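Local coordinates for D-lactate dehydrogenase (Fermentative) (Pseudomonas aeruginosa, PDB 6ABJ), which probably interconverts pyruvate and D-lactate with NADH as cofactor, working as a tetrameric fermentative dehydrogenase of the D-isomer specific 2-hydroxyacid dehydrogenase family, at residues L20-Q25 and A48-D53; H39-H44 and N330-Q335; V88-A93 and L108-V113. One frame throughout, in Å; residues are numbered along the deposited sequence.

Near the N terminus, strand 18-21 and the turn after it start contact 1. The chain runs through helix 26-35 and strand 42-45, and contact 1 closes this excursion at residues 48-53. Contact 2 opens inside that excursion, at residues 39-44, so the two contacts cross. It closes only at residues 330-335, in the last turns of helix 317-335. Contact 3 follows contact 1 and falls wholly within the span of contact 2. It closes a short beta-alpha-beta crossover between strands 87-90 and 110-111. All three reach one five-stranded parallel sheet or the loops at its strand ends. Arg91 links contact 3 to Phe22 O of contact 1, and Ile331 reaches Ala89 from contact 2.

Contact 1. Residues L20-Q25 and A48-D53; sequences LFFSSQ and AHLQAD
Phe22 and Leu50 form the tightly packed, buried part of this contact. Leu50 CD1 lies over the centre of one face of the Phe22 ring, a CH-pi contact 3.9 Å from CD1 to the ring centroid. Leu50 CB touches the same ring at CG, 3.7 Å away. Leu50 CG stands anti to the backbone N (chi1 176°), and chi2 of 64° then brings CD1 over the ring. Ala48 O meets the ring edge at Phe22 CD1, 3.5 Å away and near the ring plane. The same oxygen accepts Ser23 N at 2.9 Å in a nearly straight bond (N-H...O 167°), with the donor above the carbonyl plane.

The looser side is that of the partly exposed His49, whose ND1 donates to Ser23 OG at 2.9 Å, with the oxygen close to the imidazole plane. Ser23 OG is also hydrogen-bonded to Asp70 OD1, which in turn binds Leu50 N. Asp70 thus fastens both segments and holds the serine in place. His49 NE2 has a weak bond to Glu285.

The contact joins the turn after strand 18-21 to the loop after its neighbour, strand 42-45. Such loops at the C-terminal ends of parallel strands are typical of the flavodoxin-like catalytic domain of D-2-hydroxyacid dehydrogenases.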
loop_
_atom_site.group_PDB
_atom_site.type_symbol
_atom_site.label_atom_id
_atom_site.label_comp_id
_atom_site.label_asym_id
_atom_site.label_seq_id
_atom_site.Cartn_x
_atom_site.Cartn_y
_atom_site.Cartn_z
ATOM N N LEU B 20 -14.671 16.213 31.252
ATOM C CA LEU B 20 -14.438 14.880 30.731
ATOM C C LEU B 20 -14.560 14.910 29.196
ATOM O O LEU B 20 -15.619 15.248 28.658
ATOM C CB LEU B 20 -15.416 13.842 31.338
ATOM C CG LEU B 20 -15.251 12.395 30.832
ATOM C CD1 LEU B 20 -13.869 11.824 31.155
ATOM C CD2 LEU B 20 -16.360 11.523 31.418
ATOM N N PHE B 21 -13.474 14.519 28.511
ATOM C CA PHE B 21 -13.453 14.400 27.046
ATOM C C PHE B 21 -13.692 12.951 26.596
ATOM O O PHE B 21 -12.985 12.068 27.064
ATOM C CB PHE B 21 -12.076 14.801 26.520
ATOM C CG PHE B 21 -11.716 16.256 26.743
ATOM C CD1 PHE B 21 -11.353 16.726 28.016
ATOM C CD2 PHE B 21 -11.705 17.139 25.678
ATOM C CE1 PHE B 21 -11.010 18.064 28.204
ATOM C CE2 PHE B 21 -11.339 18.457 25.846
ATOM C CZ PHE B 21 -11.011 18.933 27.126
ATOM N N PHE B 22 -14.717 12.734 25.765
ATOM C CA PHE B 22 -14.980 11.458 25.191
ATOM C C PHE B 22 -14.360 11.494 23.768
ATOM O O PHE B 22 -14.047 12.578 23.256
ATOM C CB PHE B 22 -16.471 11.156 25.087
ATOM C CG PHE B 22 -17.107 10.792 26.369
ATOM C CD1 PHE B 22 -17.143 9.471 26.797
ATOM C CD2 PHE B 22 -17.656 11.798 27.197
ATOM C CE1 PHE B 22 -17.721 9.130 28.011
ATOM C CE2 PHE B 22 -18.227 11.461 28.424
ATOM C CZ PHE B 22 -18.267 10.115 28.826
ATOM N N SER B 23 -14.115 10.301 23.228
ATOM C CA SER B 23 -13.498 10.090 21.873
ATOM C C SER B 23 -12.143 10.806 21.735
ATOM O O SER B 23 -11.824 11.360 20.723
ATOM C CB SER B 23 -14.484 10.486 20.786
ATOM O OG SER B 23 -15.685 9.669 20.829
ATOM N N SER B 24 -11.355 10.775 22.792
ATOM C CA SER B 24 -10.115 11.568 22.873
ATOM C C SER B 24 -9.001 10.974 22.036
ATOM O O SER B 24 -8.823 9.752 22.023
ATOM C CB SER B 24 -9.642 11.648 24.307
ATOM O OG SER B 24 -10.640 12.243 25.157
ATOM N N GLN B 25 -8.291 11.843 21.329
ATOM C CA GLN B 25 -7.136 11.449 20.515
ATOM C C GLN B 25 -5.964 12.134 21.171
ATOM O O GLN B 25 -6.131 13.126 21.890
ATOM C CB GLN B 25 -7.276 12.013 19.085
ATOM C CG GLN B 25 -8.502 11.514 18.350
ATOM C CD GLN B 25 -8.367 10.055 18.056
ATOM O OE1 GLN B 25 -7.248 9.505 18.037
ATOM N NE2 GLN B 25 -9.490 9.389 17.906
ATOM N N ALA B 48 -12.830 6.304 25.001
ATOM C CA ALA B 48 -14.063 5.692 24.531
ATOM C C ALA B 48 -15.053 6.706 24.011
ATOM O O ALA B 48 -15.085 7.825 24.465
ATOM C CB ALA B 48 -14.694 4.903 25.661
ATOM N N HIS B 49 -15.856 6.272 23.042
ATOM C CA HIS B 49 -16.998 7.025 22.558
ATOM C C HIS B 49 -18.044 7.237 23.640
ATOM O O HIS B 49 -18.303 6.348 24.446
ATOM C CB HIS B 49 -17.697 6.335 21.391
ATOM C CG HIS B 49 -16.827 6.094 20.203
ATOM N ND1 HIS B 49 -15.824 6.959 19.810
ATOM C CD2 HIS B 49 -16.819 5.073 19.306
ATOM C CE1 HIS B 49 -15.238 6.481 18.723
ATOM N NE2 HIS B 49 -15.826 5.341 18.399
ATOM N N LEU B 50 -18.693 8.393 23.592
ATOM C CA LEU B 50 -19.887 8.596 24.378
ATOM C C LEU B 50 -21.083 7.871 23.741
ATOM O O LEU B 50 -21.359 8.006 22.549
ATOM C CB LEU B 50 -20.198 10.087 24.474
ATOM C CG LEU B 50 -21.493 10.429 25.196
ATOM C CD1 LEU B 50 -21.431 10.009 26.657
ATOM C CD2 LEU B 50 -21.750 11.929 25.058
ATOM N N GLN B 51 -21.787 7.112 24.562
ATOM C CA GLN B 51 -22.998 6.407 24.156
ATOM C C GLN B 51 -23.695 5.957 25.467
ATOM O O GLN B 51 -23.149 6.148 26.602
ATOM C CB GLN B 51 -22.595 5.197 23.308
ATOM C CG GLN B 51 -21.440 4.433 23.954
ATOM C CD GLN B 51 -20.931 3.317 23.076
ATOM O OE1 GLN B 51 -20.876 3.456 21.869
ATOM N NE2 GLN B 51 -20.572 2.197 23.683
ATOM N N ALA B 52 -24.881 5.359 25.321
ATOM C CA ALA B 52 -25.700 4.989 26.483
ATOM C C ALA B 52 -24.883 4.287 27.593
ATOM O O ALA B 52 -24.950 4.664 28.770
ATOM C CB ALA B 52 -26.895 4.142 26.051
ATOM N N ASP B 53 -24.051 3.336 27.209
ATOM C CA ASP B 53 -23.336 2.530 28.199
ATOM C C ASP B 53 -21.970 3.082 28.691
ATOM O O ASP B 53 -21.338 2.461 29.540
ATOM C CB ASP B 53 -23.183 1.099 27.681
ATOM C CG ASP B 53 -21.934 0.904 26.795
ATOM O OD1 ASP B 53 -21.699 1.726 25.882
ATOM O OD2 ASP B 53 -21.190 -0.086 27.011
#

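Contact 2. Residues H39-H44 and N330-Q335; sequences HGFELH and NIAAWQ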
loop_
_atom_site.group_PDB
_atom_site.type_symbol
_atom_site.label_atom_id
_atom_site.label_comp_id
_atom_site.label_asym_id
_atom_site.label_seq_id
_atom_site.Cartn_x
_atom_site.Cartn_y
_atom_site.Cartn_z
ATOM N N HIS B 39 -6.371 28.730 31.887
ATOM C CA HIS B 39 -7.621 28.385 32.561
ATOM C C HIS B 39 -7.410 27.556 33.811
ATOM O O HIS B 39 -8.056 27.804 34.810
ATOM C CB HIS B 39 -8.595 27.643 31.623
ATOM C CG HIS B 39 -9.039 28.463 30.460
ATOM N ND1 HIS B 39 -9.993 29.458 30.564
ATOM C CD2 HIS B 39 -8.627 28.468 29.171
ATOM C CE1 HIS B 39 -10.151 30.042 29.393
ATOM N NE2 HIS B 39 -9.332 29.457 28.532
ATOM N N GLY B 40 -6.566 26.539 33.755
ATOM C CA GLY B 40 -6.347 25.671 34.913
ATOM C C GLY B 40 -7.523 24.757 35.206
ATOM O O GLY B 40 -7.771 24.388 36.365
ATOM N N PHE B 41 -8.272 24.388 34.177
ATOM C CA PHE B 41 -9.323 23.425 34.394
ATOM C C PHE B 41 -8.700 22.046 34.681
ATOM O O PHE B 41 -7.538 21.806 34.424
ATOM C CB PHE B 41 -10.269 23.405 33.182
ATOM C CG PHE B 41 -10.979 24.733 32.913
ATOM C CD1 PHE B 41 -11.339 25.607 33.946
ATOM C CD2 PHE B 41 -11.338 25.090 31.608
ATOM C CE1 PHE B 41 -12.012 26.808 33.673
ATOM C CE2 PHE B 41 -12.033 26.270 31.334
ATOM C CZ PHE B 41 -12.376 27.135 32.363
ATOM N N GLU B 42 -9.482 21.137 35.233
ATOM C CA GLU B 42 -9.029 19.772 35.465
ATOM C C GLU B 42 -9.533 18.974 34.282
ATOM O O GLU B 42 -10.742 18.727 34.162
ATOM C CB GLU B 42 -9.609 19.178 36.776
ATOM C CG GLU B 42 -9.091 17.764 37.110
ATOM C CD GLU B 42 -9.654 17.196 38.411
ATOM O OE1 GLU B 42 -9.874 17.967 39.353
ATOM O OE2 GLU B 42 -9.900 15.971 38.498
ATOM N N LEU B 43 -8.601 18.550 33.440
ATOM C CA LEU B 43 -8.921 17.827 32.202
ATOM C C LEU B 43 -8.775 16.340 32.304
ATOM O O LEU B 43 -7.705 15.860 32.635
ATOM C CB LEU B 43 -7.999 18.304 31.100
ATOM C CG LEU B 43 -7.889 19.830 30.944
ATOM C CD1 LEU B 43 -6.998 20.133 29.750
ATOM C CD2 LEU B 43 -9.259 20.483 30.745
ATOM N N HIS B 44 -9.858 15.622 31.980
ATOM C CA HIS B 44 -9.872 14.156 31.924
ATOM C C HIS B 44 -10.158 13.692 30.498
ATOM O O HIS B 44 -11.182 14.054 29.892
ATOM C CB HIS B 44 -10.911 13.587 32.912
ATOM C CG HIS B 44 -10.515 13.753 34.359
ATOM N ND1 HIS B 44 -9.923 12.745 35.092
ATOM C CD2 HIS B 44 -10.604 14.816 35.196
ATOM C CE1 HIS B 44 -9.670 13.174 36.317
ATOM N NE2 HIS B 44 -10.064 14.432 36.401
ATOM N N ASN B 330 -15.320 29.096 25.656
ATOM C CA ASN B 330 -16.766 28.866 25.701
ATOM C C ASN B 330 -17.194 28.366 27.084
ATOM O O ASN B 330 -18.277 28.704 27.590
ATOM C CB ASN B 330 -17.255 27.840 24.653
ATOM C CG ASN B 330 -17.220 28.351 23.251
ATOM O OD1 ASN B 330 -17.127 29.552 22.980
ATOM N ND2 ASN B 330 -17.312 27.395 22.294
ATOM N N ILE B 331 -16.338 27.550 27.672
ATOM C CA ILE B 331 -16.655 26.913 28.939
ATOM C C ILE B 331 -16.576 27.967 30.068
ATOM O O ILE B 331 -17.450 27.978 30.968
ATOM C CB ILE B 331 -15.734 25.688 29.209
ATOM C CG1 ILE B 331 -16.155 24.499 28.327
ATOM C CG2 ILE B 331 -15.839 25.217 30.659
ATOM C CD1 ILE B 331 -15.133 23.379 28.249
ATOM N N ALA B 332 -15.540 28.815 30.011
ATOM C CA ALA B 332 -15.342 29.916 31.010
ATOM C C ALA B 332 -16.523 30.882 30.925
ATOM O O ALA B 332 -17.053 31.354 31.932
ATOM C CB ALA B 332 -14.013 30.627 30.750
ATOM N N ALA B 333 -16.947 31.141 29.699
ATOM C CA ALA B 333 -18.076 32.019 29.433
ATOM C C ALA B 333 -19.389 31.455 29.975
ATOM O O ALA B 333 -20.170 32.175 30.655
ATOM C CB ALA B 333 -18.161 32.371 27.966
ATOM N N TRP B 334 -19.659 30.180 29.734
ATOM C CA TRP B 334 -20.863 29.591 30.287
ATOM C C TRP B 334 -20.878 29.762 31.794
ATOM O O TRP B 334 -21.905 30.144 32.395
ATOM C CB TRP B 334 -20.957 28.099 29.931
ATOM C CG TRP B 334 -21.906 27.293 30.805
ATOM C CD1 TRP B 334 -23.290 27.187 30.684
ATOM C CD2 TRP B 334 -21.569 26.466 31.982
ATOM N NE1 TRP B 334 -23.810 26.378 31.662
ATOM C CE2 TRP B 334 -22.836 25.914 32.471
ATOM C CE3 TRP B 334 -20.394 26.140 32.646
ATOM C CZ2 TRP B 334 -22.897 25.079 33.574
ATOM C CZ3 TRP B 334 -20.471 25.295 33.758
ATOM C CH2 TRP B 334 -21.692 24.780 34.208
ATOM N N GLN B 335 -19.743 29.450 32.411
ATOM C CA GLN B 335 -19.495 29.585 33.859
ATOM C C GLN B 335 -19.896 30.953 34.397
ATOM O O GLN B 335 -20.469 31.047 35.476
ATOM C CB GLN B 335 -18.003 29.364 34.102
ATOM C CG GLN B 335 -17.585 28.956 35.483
ATOM C CD GLN B 335 -16.051 29.043 35.639
ATOM O OE1 GLN B 335 -15.252 28.415 34.900
ATOM N NE2 GLN B 335 -15.634 29.855 36.598
#
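The C-terminal helix 317-335 packs here against the margin of a parallel alpha/beta sheet, where Phe41 and His39 meet Ile331, Ala332 and Gln335. Strand 42-45 is the outermost strand on this side, and Phe41 comes just before it.

Phe41 carries most of the contact. With CG anti to the carbonyl carbon (chi1 -62°), the ring extends to the helix. Phe41 CE2 touches Ile331 CG2 at 4.0 Å. Phe41 CZ meets Ala332 CB at 4.2 Å, and this methyl lies at the ring edge, near its plane. On the other flank of the ring tip, Gln335 OE1 comes within 3.8 Å of Phe41 CE1. The ring and the glutamine amide are turned 63° apart. Gln335 reaches the ring with its chain extended beyond CG.

His39 supports the ring from its own segment. Its CB sits over the centre of one Phe41 face, 3.6 Å above the plane. The imidazole then runs on to the helix, where His39 CE1 lies 4.1 Å from Ala332 CB. Ala332 CB is thus touched by both aromatic side chains.

Ile331 and Gln335, four residues apart on the helix, both reach the far end of the Phe41 ring.

No hydrogen bond crosses the contact. It is mainly van der Waals packing at the protein surface, away from the cofactor-binding residues. Ile331 continues inward onto Ile19, Leu87 and Ala89 of the sheet. A helix packed on one face of a parallel sheet is typical of flavodoxin-like alpha/beta folds.

Contact 3. Residues V88-A93 and L108-V113; sequences VALRSA and LPVVHV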
loop_
_atom_site.group_PDB
_atom_site.type_symbol
_atom_site.label_atom_id
_atom_site.label_comp_id
_atom_site.label_asym_id
_atom_site.label_seq_id
_atom_site.Cartn_x
_atom_site.Cartn_y
_atom_site.Cartn_z
ATOM N N VAL B 88 -22.546 20.607 27.892
ATOM C CA VAL B 88 -21.954 19.813 26.828
ATOM C C VAL B 88 -21.198 20.778 25.926
ATOM O O VAL B 88 -21.797 21.646 25.330
ATOM C CB VAL B 88 -23.083 19.149 25.984
ATOM C CG1 VAL B 88 -22.495 18.403 24.767
ATOM C CG2 VAL B 88 -23.907 18.200 26.843
ATOM N N ALA B 89 -19.878 20.645 25.869
ATOM C CA ALA B 89 -19.035 21.481 25.014
ATOM C C ALA B 89 -18.611 20.614 23.823
ATOM O O ALA B 89 -17.930 19.589 24.033
ATOM C CB ALA B 89 -17.790 21.932 25.734
ATOM N N LEU B 90 -18.969 21.036 22.606
ATOM C CA LEU B 90 -18.580 20.279 21.365
ATOM C C LEU B 90 -17.307 20.905 20.870
ATOM O O LEU B 90 -17.247 22.135 20.596
ATOM C CB LEU B 90 -19.614 20.379 20.290
ATOM C CG LEU B 90 -21.058 20.165 20.683
ATOM C CD1 LEU B 90 -21.967 20.484 19.531
ATOM C CD2 LEU B 90 -21.246 18.741 21.145
ATOM N N ARG B 91 -16.247 20.100 20.757
ATOM C CA ARG B 91 -14.990 20.579 20.173
ATOM C C ARG B 91 -15.060 20.426 18.635
ATOM O O ARG B 91 -14.143 19.899 17.999
ATOM C CB ARG B 91 -13.756 19.859 20.734
ATOM C CG ARG B 91 -13.790 18.337 20.684
ATOM C CD ARG B 91 -12.544 17.742 21.332
ATOM N NE ARG B 91 -12.390 16.306 21.085
ATOM C CZ ARG B 91 -12.993 15.345 21.779
ATOM N NH1 ARG B 91 -13.814 15.648 22.776
ATOM N NH2 ARG B 91 -12.775 14.072 21.472
ATOM N N SER B 92 -16.166 20.896 18.063
ATOM C CA SER B 92 -16.462 20.791 16.655
ATOM C C SER B 92 -17.325 21.969 16.294
ATOM O O SER B 92 -17.964 22.596 17.172
ATOM C CB SER B 92 -17.229 19.497 16.368
ATOM O OG SER B 92 -18.501 19.437 17.017
ATOM N N ALA B 93 -17.446 22.232 15.002
ATOM C CA ALA B 93 -18.463 23.136 14.528
ATOM C C ALA B 93 -19.783 22.418 14.430
ATOM O O ALA B 93 -20.829 22.966 14.827
ATOM C CB ALA B 93 -18.058 23.755 13.196
ATOM N N LEU B 108 -29.837 21.455 29.514
ATOM C CA LEU B 108 -28.423 21.160 29.369
ATOM C C LEU B 108 -27.890 21.926 28.150
ATOM O O LEU B 108 -28.171 21.527 27.027
ATOM C CB LEU B 108 -28.294 19.652 29.161
ATOM C CG LEU B 108 -26.975 18.940 29.238
ATOM C CD1 LEU B 108 -26.066 19.485 30.315
ATOM C CD2 LEU B 108 -27.256 17.461 29.481
ATOM N N PRO B 109 -27.145 23.033 28.367
ATOM C CA PRO B 109 -26.764 23.902 27.248
ATOM C C PRO B 109 -25.640 23.258 26.417
ATOM O O PRO B 109 -24.947 22.356 26.904
ATOM C CB PRO B 109 -26.295 25.195 27.915
ATOM C CG PRO B 109 -25.956 24.813 29.324
ATOM C CD PRO B 109 -26.674 23.542 29.664
ATOM N N VAL B 110 -25.564 23.664 25.162
ATOM C CA VAL B 110 -24.630 23.091 24.221
ATOM C C VAL B 110 -23.867 24.243 23.634
ATOM O O VAL B 110 -24.459 25.231 23.232
ATOM C CB VAL B 110 -25.374 22.326 23.099
ATOM C CG1 VAL B 110 -24.361 21.877 22.053
ATOM C CG2 VAL B 110 -26.101 21.107 23.689
ATOM N N VAL B 111 -22.553 24.159 23.636
ATOM C CA VAL B 111 -21.751 25.153 22.948
ATOM C C VAL B 111 -20.866 24.473 21.875
ATOM O O VAL B 111 -20.639 23.281 21.941
ATOM C CB VAL B 111 -20.884 25.950 23.933
ATOM C CG1 VAL B 111 -21.831 26.838 24.762
ATOM C CG2 VAL B 111 -19.991 25.051 24.746
ATOM N N HIS B 112 -20.361 25.258 20.951
ATOM C CA HIS B 112 -19.521 24.709 19.872
ATOM C C HIS B 112 -18.525 25.721 19.332
ATOM O O HIS B 112 -18.494 26.879 19.745
ATOM C CB HIS B 112 -20.439 24.249 18.758
ATOM C CG HIS B 112 -20.915 25.334 17.853
ATOM N ND1 HIS B 112 -21.200 25.093 16.522
ATOM C CD2 HIS B 112 -21.274 26.614 18.089
ATOM C CE1 HIS B 112 -21.659 26.211 15.976
ATOM N NE2 HIS B 112 -21.693 27.153 16.897
ATOM N N VAL B 113 -17.699 25.257 18.393
ATOM C CA VAL B 113 -16.754 26.082 17.672
ATOM C C VAL B 113 -17.475 26.636 16.449
ATOM O O VAL B 113 -17.940 25.849 15.613
ATOM C CB VAL B 113 -15.521 25.221 17.276
ATOM C CG1 VAL B 113 -14.533 26.090 16.515
ATOM C CG2 VAL B 113 -14.910 24.625 18.528
#
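His112 ND1 donates to Ala93 O in the shortest polar bond of this contact, 2.7 Å long. The bond is close to straight (N-H...O 164°). The oxygen lies in the imidazole plane, and the donor lies in the carbonyl plane, on a lone pair. His112 CG sits between its own N and carbonyl carbon (chi1 81°), and the ring's ND1 meets Ala93 O.

Next to it, Val113 N bonds Ser92 O at 2.9 Å, from above that carbonyl's plane. The same oxygen also touches His112 CB.

Upstream of these bonds, residues 88-90 pair with 109-111 in a parallel ladder. Val88 N binds Pro109 O, Val88 O receives Val111 N, and Leu90 N reaches Val111 O at 2.9 Å. After Leu90 the strand breaks into an inverse gamma turn centred on Arg91. The Arg91 side chain leaves the contact to bond Phe22 O.

Side chains pack on both faces of the ladder. Ala89 CB meets Val111 CG2 at 3.9 Å on the face covered by helix 317-335. Val88 and Val110 take the other face, where Leu90 CD1 touches Val110 CG1 at 3.7 Å. Val88 CG2 also meets Leu108 CG, the two side chains crossing at about a right angle.

Ser92 lies about 6 Å, side chain to side chain, from Phe314, which binds NADH though none is bound here. The donor role of His112 ND1 means that it carries a proton. Backbone and imidazole bonds together hold Ser92 and Ala93 against His112 and Val113, probably beside the cofactor site.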